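PDB 4XA9: gala protein type 1, 3 or 4, which is a leucine-rich-repeat protein of Legionella pneumophila that may bind small GTPases and stimulate their GTP hydrolysis. Local coordinates for residues A[105-115]-A[130-139]; A[118-129]-A[140-151]. All coordinates share one frame; numbering follows the deposited sequence.

Contact 1 packs helix 104-113 against helix 129-135. Contact 2 pairs strand 119-121 with strand 142-144 and carries the pairing on into the loops that follow. Their segments alternate along the chain. Contact 1 lies on the convex, helical side of a leucine-rich-repeat solenoid and contact 2 on its strand-lined side. The centres of contact 1 and contact 2 are about 10 Å apart. The two meet where Leu135 CD2 packs on Leu140 CD1 at 3.8 Å. Asp105 OD2 also lies 2.4 Å from Thr128 OG1, probably hydrogen-bonded, though the distance is doubtfully short. Another protein chain packs on Leu123, Tyr124, Asp144 and Phe147 of contact 2 but does not touch the segments of contact 1.

Contact 1 of 2, residues A[105-115]-A[130-139]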
loop_
_atom_site.group_PDB
_atom_site.type_symbol
_atom_site.label_atom_id
_atom_site.label_comp_id
_atom_site.label_asym_id
_atom_site.label_seq_id
_atom_site.Cartn_x
_atom_site.Cartn_y
_atom_site.Cartn_z
ATOM N N ASP A 105 -1.899 -12.335 15.341
ATOM C CA ASP A 105 -1.451 -13.726 15.341
ATOM C C ASP A 105 -2.595 -14.690 15.637
ATOM O O ASP A 105 -2.645 -15.788 15.084
ATOM C CB ASP A 105 -0.312 -13.932 16.348
ATOM C CG ASP A 105 0.983 -13.297 15.889
ATOM O OD1 ASP A 105 1.152 -13.131 14.661
ATOM O OD2 ASP A 105 1.833 -12.972 16.743
ATOM N N GLU A 106 -3.516 -14.277 16.501
ATOM C CA GLU A 106 -4.644 -15.125 16.873
ATOM C C GLU A 106 -5.616 -15.278 15.709
ATOM O O GLU A 106 -6.203 -16.341 15.514
ATOM C CB GLU A 106 -5.371 -14.553 18.092
ATOM C CG GLU A 106 -4.548 -14.554 19.376
ATOM C CD GLU A 106 -4.162 -15.952 19.840
ATOM O OE1 GLU A 106 -4.964 -16.894 19.647
ATOM O OE2 GLU A 106 -3.057 -16.107 20.403
ATOM N N GLY A 107 -5.786 -14.209 14.937
ATOM C CA GLY A 107 -6.674 -14.251 13.792
ATOM C C GLY A 107 -6.122 -15.192 12.746
ATOM O O GLY A 107 -6.833 -16.030 12.198
ATOM N N VAL A 108 -4.826 -15.076 12.495
ATOM C CA VAL A 108 -4.167 -15.868 11.465
ATOM C C VAL A 108 -4.040 -17.328 11.894
ATOM O O VAL A 108 -3.968 -18.230 11.059
ATOM C CB VAL A 108 -2.782 -15.262 11.122
ATOM C CG1 VAL A 108 -1.658 -16.295 11.224
ATOM C CG2 VAL A 108 -2.830 -14.629 9.746
ATOM N N LYS A 109 -4.032 -17.556 13.206
ATOM C CA LYS A 109 -3.977 -18.910 13.751
ATOM C C LYS A 109 -5.159 -19.727 13.239
ATOM O O LYS A 109 -5.007 -20.862 12.774
ATOM C CB LYS A 109 -3.986 -18.872 15.279
ATOM C CG LYS A 109 -3.766 -20.220 15.946
ATOM C CD LYS A 109 -4.025 -20.128 17.444
ATOM C CE LYS A 109 -3.625 -21.403 18.166
ATOM N NZ LYS A 109 -2.149 -21.587 18.173
ATOM N N ALA A 110 -6.342 -19.134 13.314
ATOM C CA ALA A 110 -7.553 -19.784 12.830
ATOM C C ALA A 110 -7.525 -19.989 11.315
ATOM O O ALA A 110 -7.831 -21.074 10.822
ATOM C CB ALA A 110 -8.777 -18.972 13.231
ATOM N N LEU A 111 -7.158 -18.945 10.577
ATOM C CA LEU A 111 -7.142 -19.022 9.121
ATOM C C LEU A 111 -6.169 -20.082 8.619
ATOM O O LEU A 111 -6.434 -20.762 7.627
ATOM C CB LEU A 111 -6.781 -17.663 8.519
ATOM C CG LEU A 111 -7.840 -16.584 8.698
ATOM C CD1 LEU A 111 -7.341 -15.268 8.143
ATOM C CD2 LEU A 111 -9.145 -16.996 8.022
ATOM N N ALA A 112 -5.043 -20.227 9.308
ATOM C CA ALA A 112 -4.023 -21.166 8.872
ATOM C C ALA A 112 -4.502 -22.598 9.068
ATOM O O ALA A 112 -4.006 -23.519 8.420
ATOM C CB ALA A 112 -2.722 -20.925 9.622
ATOM N N ALA A 113 -5.470 -22.777 9.961
ATOM C CA ALA A 113 -6.029 -24.099 10.242
ATOM C C ALA A 113 -7.173 -24.450 9.290
ATOM O O ALA A 113 -7.632 -25.590 9.253
ATOM C CB ALA A 113 -6.504 -24.174 11.687
ATOM N N ASN A 114 -7.628 -23.465 8.516
ATOM C CA ASN A 114 -8.651 -23.701 7.505
ATOM C C ASN A 114 -8.066 -24.265 6.207
ATOM O O ASN A 114 -7.468 -23.534 5.415
ATOM C CB ASN A 114 -9.417 -22.408 7.224
ATOM C CG ASN A 114 -10.504 -22.587 6.181
ATOM O OD1 ASN A 114 -10.845 -23.708 5.805
ATOM N ND2 ASN A 114 -11.076 -21.477 5.729
ATOM N N ALA A 115 -8.259 -25.563 5.984
ATOM C CA ALA A 115 -7.688 -26.235 4.819
ATOM C C ALA A 115 -8.414 -25.871 3.522
ATOM O O ALA A 115 -7.943 -26.189 2.431
ATOM C CB ALA A 115 -7.702 -27.743 5.023
ATOM N N VAL A 130 5.185 -15.285 15.207
ATOM C CA VAL A 130 4.319 -16.305 15.796
ATOM C C VAL A 130 3.226 -16.705 14.802
ATOM O O VAL A 130 2.964 -17.889 14.596
ATOM C CB VAL A 130 3.681 -15.823 17.119
ATOM C CG1 VAL A 130 2.697 -16.858 17.639
ATOM C CG2 VAL A 130 4.759 -15.558 18.163
ATOM N N GLY A 131 2.601 -15.713 14.177
ATOM C CA GLY A 131 1.606 -15.968 13.151
ATOM C C GLY A 131 2.183 -16.681 11.943
ATOM O O GLY A 131 1.545 -17.564 11.370
ATOM N N ALA A 132 3.395 -16.296 11.546
ATOM C CA ALA A 132 4.064 -16.956 10.431
ATOM C C ALA A 132 4.252 -18.436 10.746
ATOM O O ALA A 132 4.145 -19.291 9.864
ATOM C CB ALA A 132 5.395 -16.301 10.141
ATOM N N GLY A 133 4.521 -18.731 12.015
ATOM C CA GLY A 133 4.639 -20.106 12.468
ATOM C C GLY A 133 3.371 -20.900 12.219
ATOM O O GLY A 133 3.415 -22.065 11.806
ATOM N N TYR A 134 2.230 -20.266 12.468
ATOM C CA TYR A 134 0.944 -20.900 12.218
ATOM C C TYR A 134 0.742 -21.165 10.730
ATOM O O TYR A 134 0.266 -22.231 10.333
ATOM C CB TYR A 134 -0.192 -20.022 12.746
ATOM C CG TYR A 134 -0.133 -19.745 14.234
ATOM C CD1 TYR A 134 0.372 -20.686 15.126
ATOM C CD2 TYR A 134 -0.583 -18.536 14.746
ATOM C CE1 TYR A 134 0.418 -20.426 16.490
ATOM C CE2 TYR A 134 -0.539 -18.269 16.097
ATOM C CZ TYR A 134 -0.040 -19.213 16.965
ATOM O OH TYR A 134 -0.006 -18.927 18.313
ATOM N N LEU A 135 1.104 -20.179 9.912
ATOM C CA LEU A 135 0.887 -20.247 8.473
ATOM C C LEU A 135 1.823 -21.259 7.832
ATOM O O LEU A 135 1.545 -21.785 6.750
ATOM C CB LEU A 135 1.077 -18.864 7.842
ATOM C CG LEU A 135 0.004 -17.829 8.175
ATOM C CD1 LEU A 135 0.437 -16.432 7.766
ATOM C CD2 LEU A 135 -1.288 -18.200 7.466
ATOM N N ALA A 136 2.932 -21.537 8.510
ATOM C CA ALA A 136 3.897 -22.518 8.026
ATOM C C ALA A 136 3.302 -23.924 8.015
ATOM O O ALA A 136 3.816 -24.818 7.348
ATOM C CB ALA A 136 5.154 -22.482 8.876
ATOM N N GLN A 137 2.212 -24.112 8.751
ATOM C CA GLN A 137 1.549 -25.411 8.823
ATOM C C GLN A 137 0.268 -25.456 7.984
ATOM O O GLN A 137 -0.445 -26.462 7.976
ATOM C CB GLN A 137 1.226 -25.755 10.280
ATOM C CG GLN A 137 2.425 -25.689 11.207
ATOM C CD GLN A 137 3.473 -26.738 10.882
ATOM O OE1 GLN A 137 3.169 -27.779 10.297
ATOM N NE2 GLN A 137 4.719 -26.462 11.253
ATOM N N SER A 138 -0.023 -24.369 7.278
ATOM C CA SER A 138 -1.254 -24.276 6.503
ATOM C C SER A 138 -1.131 -25.009 5.178
ATOM O O SER A 138 -0.052 -25.475 4.818
ATOM C CB SER A 138 -1.616 -22.818 6.239
ATOM O OG SER A 138 -0.703 -22.260 5.317
ATOM N N ASN A 139 -2.242 -25.084 4.446
ATOM C CA ASN A 139 -2.252 -25.666 3.108
ATOM C C ASN A 139 -2.338 -24.593 2.022
ATOM O O ASN A 139 -2.667 -24.886 0.873
ATOM C CB ASN A 139 -3.418 -26.649 2.959
ATOM C CG ASN A 139 -3.205 -27.936 3.742
ATOM O OD1 ASN A 139 -2.078 -28.418 3.874
ATOM N ND2 ASN A 139 -4.289 -28.498 4.266
HETATM O O HOH W 1 -1.017 -16.484 18.775
HETATM O O HOH W 2 -4.584 -24.855 6.289
HETATM O O HOH W 3 -5.339 -23.595 3.907
#
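Tyr134 is the knob of this helix pair and sits among Asp105, Val108, Lys109 and Ala112. Lys109 crosses one face of its ring. Lys109 CG lies over the centre of the Tyr134 ring, 3.8 Å from the centroid, in a CH-pi contact only 12° off the normal. The Lys109 chain leaves anti to the backbone N (chi1 -173°) and runs on extended before it bends at chi4. That bend brings Lys109 NZ to 3.3 Å from Tyr134 CE1. Val130 O, from the same helix as Tyr134, lies over the opposite face. The ring is sandwiched between the two, which should limit its rotation. Asp105 O lies at its edge. A water in the ring plane links Tyr134 OH to Glu106 OE2.

Asp105 points its carboxylate at the start of the other helix. Asp105 OD1 takes a weak hydrogen bond from Gly131 N at 3.0 Å, while OD2 faces Thr128. Val108, in one of its two conformers, crosses Leu135 at about a right angle. Ala112 CB rests on Tyr134 O at 3.3 Å and also touches Leu135 CD2. Farther along, Ser138 CB meets Ala112 O, and Ser138 OG turns back to Leu135 O.

The axes are nearly parallel, 4° apart at 8.5 Å, as for successive helices of a leucine-rich-repeat solenoid. Helix 151-159 packs on Leu135 through Leu158. Strands 119-121 and 142-144 follow the two helices in the chain.

Contact 2 of 2, residues A[118-129]-A[140-151]; sequences ITLYALYNKITK and LKKIDLCFNSLE
Strands 119-121 and 142-144 pair in parallel, Leu120 opposite Ile143. Leu120 N bonds Lys142 O, Asp144 N bonds Leu120 O, and Ala122 N bonds Asp144 O, each at 2.9 Å. Ile118 O accepts from both Lys141 N and Lys142 N. Past the strands, Tyr124 N bonds Cys146 O.

Side-chain bonds centre on Asn148. Its OD1 takes Asn125 N at 2.8 Å and Ile127 N at 3.0 Å, from opposite faces of the amide plane. Its ND2 gives to Ala122 O and, within its own turn, to Leu145 O. This is the asparagine ladder of leucine-rich repeats, in which an asparagine after the strand in many repeats ties neighbouring turns together. Asn125 repeats the pattern toward Val98, Asn101 and Ile103. Asp144 OD1 accepts from Cys146 N in an Asx turn. Tyr124 OH bonds the backbone of another protein chain.

On the face bearing Tyr121, Lys142 lies extended, CG anti to its backbone N (chi1 173°), and Lys142 NZ donates to Tyr121 OH at 3.0 Å.

Apolar contacts complete the interface. Leu120 CB touches Leu140 CD2, and Ile127 CD1 meets Leu145 CD2 at 3.9 Å. Leu123 CG rests on Cys146 CB. Phe147 CB lies in the plane of the Tyr124 ring, at its edge.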
loop_
_atom_site.group_PDB
_atom_site.type_symbol
_atom_site.label_atom_id
_atom_site.label_comp_id
_atom_site.label_asym_id
_atom_site.label_seq_id
_atom_site.Cartn_x
_atom_site.Cartn_y
_atom_site.Cartn_z
ATOM N N ILE A 118 -7.073 -21.434 -0.227
ATOM C CA ILE A 118 -6.012 -21.588 -1.213
ATOM C C ILE A 118 -5.140 -20.330 -1.279
ATOM O O ILE A 118 -3.914 -20.414 -1.381
ATOM C CB ILE A 118 -6.581 -21.869 -2.617
ATOM C CG1 ILE A 118 -7.561 -23.041 -2.578
ATOM C CG2 ILE A 118 -5.458 -22.168 -3.589
ATOM C CD1 ILE A 118 -8.227 -23.314 -3.916
ATOM N N THR A 119 -5.782 -19.165 -1.220
ATOM C CA THR A 119 -5.078 -17.889 -1.315
ATOM C C THR A 119 -5.469 -16.945 -0.187
ATOM O O THR A 119 -6.654 -16.736 0.069
ATOM C CB THR A 119 -5.360 -17.195 -2.656
ATOM O OG1 THR A 119 -4.834 -17.983 -3.728
ATOM C CG2 THR A 119 -4.739 -15.816 -2.695
ATOM N N LEU A 120 -4.472 -16.375 0.483
ATOM C CA LEU A 120 -4.729 -15.441 1.574
ATOM C C LEU A 120 -3.945 -14.141 1.424
ATOM O O LEU A 120 -2.710 -14.140 1.366
ATOM C CB LEU A 120 -4.398 -16.085 2.925
ATOM C CG LEU A 120 -4.559 -15.183 4.158
ATOM C CD1 LEU A 120 -6.012 -14.763 4.334
ATOM C CD2 LEU A 120 -4.039 -15.853 5.418
ATOM N N TYR A 121 -4.676 -13.035 1.357
ATOM C CA TYR A 121 -4.075 -11.709 1.432
ATOM C C TYR A 121 -4.309 -11.193 2.836
ATOM O O TYR A 121 -5.456 -11.124 3.289
ATOM C CB TYR A 121 -4.681 -10.748 0.404
ATOM C CG TYR A 121 -4.613 -11.238 -1.024
ATOM C CD1 TYR A 121 -3.520 -10.956 -1.823
ATOM C CD2 TYR A 121 -5.650 -11.990 -1.571
ATOM C CE1 TYR A 121 -3.451 -11.402 -3.125
ATOM C CE2 TYR A 121 -5.595 -12.443 -2.879
ATOM C CZ TYR A 121 -4.491 -12.144 -3.650
ATOM O OH TYR A 121 -4.421 -12.589 -4.949
ATOM N N ALA A 122 -3.236 -10.848 3.538
ATOM C CA ALA A 122 -3.372 -10.419 4.922
ATOM C C ALA A 122 -2.360 -9.338 5.243
ATOM O O ALA A 122 -1.730 -9.364 6.300
ATOM C CB ALA A 122 -3.208 -11.612 5.877
ATOM N N LEU A 123 -2.205 -8.397 4.321
ATOM C CA LEU A 123 -1.271 -7.290 4.493
ATOM C C LEU A 123 -1.631 -6.493 5.735
ATOM O O LEU A 123 -2.814 -6.340 6.055
ATOM C CB LEU A 123 -1.286 -6.364 3.271
ATOM C CG LEU A 123 -0.735 -6.836 1.925
ATOM C CD1 LEU A 123 -1.650 -7.876 1.285
ATOM C CD2 LEU A 123 -0.571 -5.645 0.991
ATOM N N TYR A 124 -0.607 -5.975 6.410
ATOM C CA TYR A 124 -0.763 -5.096 7.578
ATOM C C TYR A 124 -1.819 -5.574 8.578
ATOM O O TYR A 124 -2.914 -5.031 8.642
ATOM C CB TYR A 124 -1.094 -3.666 7.131
ATOM C CG TYR A 124 -0.876 -2.649 8.230
ATOM C CD1 TYR A 124 0.411 -2.273 8.599
ATOM C CD2 TYR A 124 -1.949 -2.080 8.911
ATOM C CE1 TYR A 124 0.627 -1.356 9.613
ATOM C CE2 TYR A 124 -1.743 -1.157 9.930
ATOM C CZ TYR A 124 -0.451 -0.802 10.275
ATOM O OH TYR A 124 -0.230 0.111 11.283
ATOM N N ASN A 125 -1.481 -6.588 9.364
ATOM C CA ASN A 125 -2.437 -7.146 10.306
ATOM C C ASN A 125 -1.821 -7.417 11.671
ATOM O O ASN A 125 -2.373 -8.187 12.458
ATOM C CB ASN A 125 -3.049 -8.436 9.743
ATOM C CG ASN A 125 -4.396 -8.202 9.076
ATOM O OD1 ASN A 125 -5.271 -7.525 9.629
ATOM N ND2 ASN A 125 -4.570 -8.761 7.881
ATOM N N LYS A 126 -0.688 -6.772 11.944
ATOM C CA LYS A 126 0.089 -7.023 13.161
ATOM C C LYS A 126 0.457 -8.499 13.300
ATOM O O LYS A 126 0.548 -9.027 14.411
ATOM C CB LYS A 126 -0.673 -6.553 14.405
ATOM C CG LYS A 126 -1.056 -5.082 14.367
ATOM C CD LYS A 126 -1.823 -4.657 15.617
ATOM C CE LYS A 126 -3.051 -3.819 15.254
ATOM N NZ LYS A 126 -3.024 -3.330 13.835
ATOM N N ILE A 127 0.673 -9.165 12.171
ATOM C CA ILE A 127 1.120 -10.551 12.199
ATOM C C ILE A 127 2.617 -10.582 12.500
ATOM O O ILE A 127 3.390 -9.841 11.907
ATOM C CB ILE A 127 0.812 -11.268 10.872
ATOM C CG1 ILE A 127 -0.694 -11.177 10.580
ATOM C CG2 ILE A 127 1.294 -12.721 10.912
ATOM C CD1 ILE A 127 -1.088 -11.613 9.182
ATOM N N THR A 128 3.014 -11.419 13.447
ATOM C CA THR A 128 4.416 -11.509 13.837
ATOM C C THR A 128 4.998 -12.847 13.420
ATOM O O THR A 128 4.347 -13.612 12.708
ATOM C CB THR A 128 4.592 -11.338 15.356
ATOM O OG1 THR A 128 4.118 -12.513 16.033
ATOM C CG2 THR A 128 3.817 -10.112 15.842
ATOM N N LYS A 129 6.219 -13.131 13.872
ATOM C CA LYS A 129 6.843 -14.432 13.631
ATOM C C LYS A 129 5.992 -15.578 14.190
ATOM O O LYS A 129 6.073 -16.712 13.715
ATOM C CB LYS A 129 8.247 -14.479 14.248
ATOM C CG LYS A 129 8.285 -14.218 15.755
ATOM C CD LYS A 129 9.723 -14.155 16.265
ATOM C CE LYS A 129 9.776 -13.982 17.775
ATOM N NZ LYS A 129 9.116 -12.730 18.227
ATOM N N LEU A 140 -2.035 -23.354 2.393
ATOM C CA LEU A 140 -2.121 -22.225 1.470
ATOM C C LEU A 140 -1.147 -22.356 0.306
ATOM O O LEU A 140 0.004 -22.753 0.490
ATOM C CB LEU A 140 -1.866 -20.911 2.220
ATOM C CG LEU A 140 -3.004 -20.479 3.149
ATOM C CD1 LEU A 140 -2.532 -19.423 4.140
ATOM C CD2 LEU A 140 -4.181 -19.957 2.325
ATOM N N LYS A 141 -1.620 -22.037 -0.894
ATOM C CA LYS A 141 -0.760 -22.016 -2.067
ATOM C C LYS A 141 -0.159 -20.630 -2.288
ATOM O O LYS A 141 0.948 -20.502 -2.811
ATOM C CB LYS A 141 -1.533 -22.462 -3.308
ATOM C CG LYS A 141 -1.957 -23.921 -3.257
ATOM C CD LYS A 141 -2.395 -24.411 -4.623
ATOM C CE LYS A 141 -2.646 -25.911 -4.612
ATOM N NZ LYS A 141 -2.736 -26.468 -5.994
ATOM N N LYS A 142 -0.890 -19.596 -1.876
ATOM C CA LYS A 142 -0.423 -18.219 -2.012
ATOM C C LYS A 142 -0.720 -17.405 -0.757
ATOM O O LYS A 142 -1.843 -17.429 -0.251
ATOM C CB LYS A 142 -1.072 -17.543 -3.222
ATOM C CG LYS A 142 -0.760 -16.047 -3.329
ATOM C CD LYS A 142 -1.392 -15.420 -4.569
ATOM C CE LYS A 142 -1.065 -13.930 -4.654
ATOM N NZ LYS A 142 -1.617 -13.308 -5.891
ATOM N N ILE A 143 0.286 -16.690 -0.260
ATOM C CA ILE A 143 0.109 -15.786 0.875
ATOM C C ILE A 143 0.782 -14.442 0.596
ATOM O O ILE A 143 1.936 -14.388 0.153
ATOM C CB ILE A 143 0.700 -16.348 2.198
ATOM C CG1 ILE A 143 0.588 -17.873 2.269
ATOM C CG2 ILE A 143 -0.008 -15.731 3.408
ATOM C CD1 ILE A 143 1.090 -18.442 3.594
ATOM N N ASP A 144 0.054 -13.363 0.862
ATOM C CA ASP A 144 0.601 -12.016 0.790
ATOM C C ASP A 144 0.614 -11.441 2.197
ATOM O O ASP A 144 -0.444 -11.257 2.810
ATOM C CB ASP A 144 -0.225 -11.143 -0.160
ATOM C CG ASP A 144 0.451 -9.809 -0.486
ATOM O OD1 ASP A 144 1.179 -9.267 0.379
ATOM O OD2 ASP A 144 0.238 -9.293 -1.608
ATOM N N LEU A 145 1.808 -11.159 2.709
ATOM C CA LEU A 145 1.965 -10.720 4.091
ATOM C C LEU A 145 2.673 -9.374 4.235
ATOM O O LEU A 145 3.261 -9.098 5.279
ATOM C CB LEU A 145 2.736 -11.779 4.889
ATOM C CG LEU A 145 1.995 -13.096 5.082
ATOM C CD1 LEU A 145 2.907 -14.168 5.674
ATOM C CD2 LEU A 145 0.764 -12.865 5.961
ATOM N N CYS A 146 2.617 -8.540 3.200
ATOM C CA CYS A 146 3.301 -7.245 3.226
ATOM C C CYS A 146 2.917 -6.430 4.456
ATOM O O CYS A 146 1.785 -6.506 4.917
ATOM C CB CYS A 146 2.989 -6.442 1.963
ATOM S SG CYS A 146 3.593 -7.194 0.450
ATOM N N PHE A 147 3.875 -5.670 4.981
ATOM C CA PHE A 147 3.660 -4.767 6.116
ATOM C C PHE A 147 3.343 -5.505 7.410
ATOM O O PHE A 147 2.659 -4.967 8.279
ATOM C CB PHE A 147 2.536 -3.758 5.828
ATOM C CG PHE A 147 2.640 -3.083 4.485
ATOM C CD1 PHE A 147 3.725 -2.275 4.177
ATOM C CD2 PHE A 147 1.630 -3.226 3.549
ATOM C CE1 PHE A 147 3.817 -1.645 2.950
ATOM C CE2 PHE A 147 1.714 -2.596 2.315
ATOM C CZ PHE A 147 2.810 -1.801 2.018
ATOM N N ASN A 148 3.830 -6.734 7.528
ATOM C CA ASN A 148 3.787 -7.481 8.785
ATOM C C ASN A 148 5.209 -7.794 9.239
ATOM O O ASN A 148 6.002 -8.328 8.465
ATOM C CB ASN A 148 2.999 -8.790 8.645
ATOM C CG ASN A 148 1.514 -8.565 8.414
ATOM O OD1 ASN A 148 0.769 -8.244 9.343
ATOM N ND2 ASN A 148 1.073 -8.756 7.175
ATOM N N SER A 149 5.536 -7.474 10.484
ATOM C CA SER A 149 6.888 -7.738 10.981
ATOM C C SER A 149 7.091 -9.231 11.228
ATOM O O SER A 149 7.049 -9.698 12.368
ATOM C CB SER A 149 7.159 -6.942 12.260
ATOM O OG SER A 149 8.503 -7.116 12.689
ATOM N N LEU A 150 7.306 -9.977 10.148
ATOM C CA LEU A 150 7.474 -11.423 10.232
ATOM C C LEU A 150 8.844 -11.781 10.784
ATOM O O LEU A 150 9.007 -12.818 11.421
ATOM C CB LEU A 150 7.304 -12.076 8.858
ATOM C CG LEU A 150 6.024 -11.805 8.067
ATOM C CD1 LEU A 150 6.106 -12.492 6.714
ATOM C CD2 LEU A 150 4.801 -12.274 8.846
ATOM N N GLU A 151 9.824 -10.923 10.505
ATOM C CA GLU A 151 11.222 -11.174 10.853
ATOM C C GLU A 151 11.763 -12.451 10.199
ATOM O O GLU A 151 11.041 -13.163 9.503
ATOM C CB GLU A 151 11.386 -11.230 12.379
ATOM C CG GLU A 151 11.124 -9.893 13.062
ATOM C CD GLU A 151 11.275 -9.947 14.577
ATOM O OE1 GLU A 151 10.718 -10.870 15.212
ATOM O OE2 GLU A 151 11.958 -9.058 15.130
HETATM O O HOH W 4 1.594 -5.099 10.903
HETATM O O HOH W 5 3.420 -7.043 12.325
HETATM O O HOH W 6 7.966 -10.681 14.774
#